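Odorant Binding Protein from Varroa destructor, form P2<1> (Varroa destructor, PDB 7NZA) probably binds and carries small odorant molecules in a wide internal cavity, as a mite odorant-binding protein of non-classical, largely helical fold. Local coordinates at residues 86-89 and 90-94. Residues are numbered along the deposited sequence; the frame is centred on the assembly and turned at random.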
ATOM      1  N   ARG A  86     -13.258  19.772 -10.105  1.00 15.82           N
ATOM      2  CA  ARG A  86     -12.616  18.639 -10.826  1.00 16.61           C
ATOM      3  C   ARG A  86     -12.859  17.342 -10.094  1.00 15.11           C
ATOM      4  O   ARG A  86     -13.091  16.297 -10.689  1.00 16.17           O
ATOM      5  CB  ARG A  86     -11.128  18.933 -11.043  1.00 16.77           C
ATOM      6  CG  ARG A  86     -10.406  17.853 -11.801  1.00 17.22           C
ATOM      7  CD  ARG A  86      -8.916  18.101 -11.931  1.00 18.00           C
ATOM      8  NE  ARG A  86      -8.230  16.924 -12.454  1.00 19.62           N
ATOM      9  CZ  ARG A  86      -6.908  16.767 -12.517  1.00 18.48           C
ATOM     10  NH1 ARG A  86      -6.163  17.787 -12.237  1.00 19.10           N
ATOM     11  NH2 ARG A  86      -6.434  15.579 -12.835  1.00 23.63           N
ATOM     12  N   ALA A  87     -12.736  17.343  -8.761  1.00 15.21           N
ATOM     13  CA  ALA A  87     -12.968  16.140  -7.964  1.00 15.05           C
ATOM     14  C   ALA A  87     -14.394  15.616  -8.169  1.00 15.06           C
ATOM     15  O   ALA A  87     -14.638  14.421  -8.302  1.00 14.81           O
ATOM     16  CB  ALA A  87     -12.659  16.400  -6.518  1.00 14.79           C
ATOM     17  N   ARG A  88     -15.340  16.523  -8.163  1.00 16.24           N
ATOM     18  CA  ARG A  88     -16.761  16.207  -8.413  1.00 17.79           C
ATOM     19  C   ARG A  88     -16.917  15.552  -9.804  1.00 16.37           C
ATOM     20  O   ARG A  88     -17.577  14.538  -9.903  1.00 16.64           O
ATOM     21  CB  ARG A  88     -17.594  17.485  -8.271  1.00 18.94           C
ATOM     22  CG  ARG A  88     -19.066  17.270  -8.486  1.00 21.71           C
ATOM     23  CD  ARG A  88     -19.860  18.542  -8.351  1.00 24.58           C
ATOM     24  NE  ARG A  88     -21.212  18.021  -8.175  1.00 28.04           N
ATOM     25  CZ  ARG A  88     -22.009  17.681  -9.147  1.00 27.72           C
ATOM     26  NH1 ARG A  88     -21.592  17.853 -10.398  1.00 29.33           N
ATOM     27  NH2 ARG A  88     -23.231  17.231  -8.900  1.00 29.60           N
ATOM     28  N   ASN A  89     -16.318  16.198 -10.796  1.00 16.44           N
ATOM     29  CA  ASN A  89     -16.472  15.646 -12.164  1.00 18.61           C
ATOM     30  C   ASN A  89     -15.814  14.280 -12.274  1.00 17.15           C
ATOM     31  O   ASN A  89     -16.351  13.363 -12.942  1.00 18.02           O
ATOM     32  CB  ASN A  89     -15.876  16.586 -13.165  1.00 19.17           C
ATOM     33  CG  ASN A  89     -16.643  17.873 -13.326  1.00 23.36           C
ATOM     34  OD1 ASN A  89     -17.836  17.919 -13.025  1.00 28.17           O
ATOM     35  ND2 ASN A  89     -15.965  18.869 -13.856  1.00 28.30           N
ATOM     36  N   GLU A  90     -14.725  14.060 -11.559  1.00 17.10           N
ATOM     37  CA  GLU A  90     -14.030  12.742 -11.595  1.00 17.74           C
ATOM     38  C   GLU A  90     -14.914  11.696 -10.959  1.00 17.41           C
ATOM     39  O   GLU A  90     -15.014  10.541 -11.486  1.00 19.28           O
ATOM     40  CB  GLU A  90     -12.651  12.818 -10.957  1.00 18.37           C
ATOM     41  CG  GLU A  90     -11.864  11.539 -10.976  1.00 22.19           C
ATOM     42  CD  GLU A  90     -10.660  11.418 -10.065  1.00 25.22           C
ATOM     43  OE1 GLU A  90     -10.569  12.148  -9.071  1.00 25.47           O
ATOM     44  OE2 GLU A  90      -9.888  10.468 -10.282  1.00 35.55           O
ATOM     45  N   ILE A  91     -15.646  12.011  -9.885  1.00 17.09           N
ATOM     46  CA  ILE A  91     -16.598  11.047  -9.280  1.00 17.33           C
ATOM     47  C   ILE A  91     -17.658  10.716 -10.329  1.00 17.77           C
ATOM     48  O   ILE A  91     -18.048   9.524 -10.429  1.00 18.50           O
ATOM     49  CB  ILE A  91     -17.228  11.627  -8.008  1.00 16.79           C
ATOM     50  CG1 ILE A  91     -16.205  11.752  -6.876  1.00 16.52           C
ATOM     51  CG2 ILE A  91     -18.406  10.785  -7.596  1.00 18.75           C
ATOM     52  CD1 ILE A  91     -16.641  12.697  -5.757  1.00 16.45           C
ATOM     53  N   LYS A  92     -18.264  11.725 -10.946  1.00 18.47           N
ATOM     54  CA  LYS A  92     -19.311  11.439 -11.966  1.00 18.69           C
ATOM     55  C   LYS A  92     -18.773  10.496 -13.057  1.00 20.05           C
ATOM     56  O   LYS A  92     -19.483   9.619 -13.477  1.00 22.03           O
ATOM     57  CB  LYS A  92     -19.817  12.755 -12.555  1.00 20.70           C
ATOM     58  CG  LYS A  92     -20.688  13.556 -11.613  1.00 23.70           C
ATOM     59  CD  LYS A  92     -21.063  14.901 -12.104  1.00 28.67           C
ATOM     60  CE  LYS A  92     -21.781  14.846 -13.423  1.00 36.36           C
ATOM     61  NZ  LYS A  92     -21.905  16.201 -13.982  1.00 41.44           N
ATOM     62  N   ASN A  93     -17.520  10.658 -13.436  1.00 18.49           N
ATOM     63  CA  ASN A  93     -16.928   9.863 -14.543  1.00 20.73           C
ATOM     64  C   ASN A  93     -16.736   8.425 -14.116  1.00 22.31           C
ATOM     65  O   ASN A  93     -16.454   7.589 -15.033  1.00 23.69           O
ATOM     66  CB  ASN A  93     -15.644  10.510 -15.057  1.00 22.94           C
ATOM     67  CG  ASN A  93     -15.920  11.738 -15.909  1.00 28.91           C
ATOM     68  OD1 ASN A  93     -17.035  11.952 -16.388  1.00 33.47           O
ATOM     69  ND2 ASN A  93     -14.886  12.532 -16.137  1.00 33.86           N
ATOM     70  N   LYS A  94     -16.801   8.076 -12.838  1.00 21.05           N
ATOM     71  CA  LYS A  94     -16.637   6.674 -12.398  1.00 21.32           C
ATOM     72  C   LYS A  94     -17.875   5.862 -12.780  1.00 21.68           C
ATOM     73  O   LYS A  94     -17.810   4.615 -12.681  1.00 23.49           O
ATOM     74  CB  LYS A  94     -16.449   6.659 -10.875  1.00 21.94           C
ATOM     75  CG  LYS A  94     -15.207   7.373 -10.358  1.00 23.33           C
ATOM     76  CD  LYS A  94     -13.938   6.707 -10.827  1.00 24.74           C
ATOM     77  CE  LYS A  94     -12.719   7.230 -10.102  1.00 28.02           C
ATOM     78  NZ  LYS A  94     -11.514   6.510 -10.573  1.00 30.92           N
TER
HETATM   79  O   HOH W   1     -12.540  12.741  -7.276  1.00 16.30           O
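K92 lays its CD obliquely against the guanidinium of R88, one helical turn back, with R88 NH1 3.5 Å from K92 CD. R88 is extended from CG to NE, while K92 has CG anti to its own carbonyl carbon (chi1 -73°) and kinks at chi3 (58°), which leaves K92 NZ 4.0 Å from R88 NH1. The two like charges probably repel; what touches is the lysine's methylenes, CD at the guanidinium and K92 CG 3.7 Å from R88 O. Replacing K92 with an alanine would probably uncover this side of the guanidinium and leave R88 freer to swing. Beneath, the backbone bond from K92 N to R88 O is nearly straight at 169°. On another side of the helix, a water donates to A87 O at 2.9 Å and to E90 OE1 at 2.7 Å; S7 OG of the second subunit is also hydrogen-bonded to that carboxylate oxygen. I91 packs its CG1 3.4 Å from A87 O and faces V104 and L105 of helix 98-118 and M133 of helix 122-141. These are i to i+3 and i+4 contacts of an amphipathic alpha-helix, its buried side set on two neighbouring helices and R88 belonging with L105 to the sodium site.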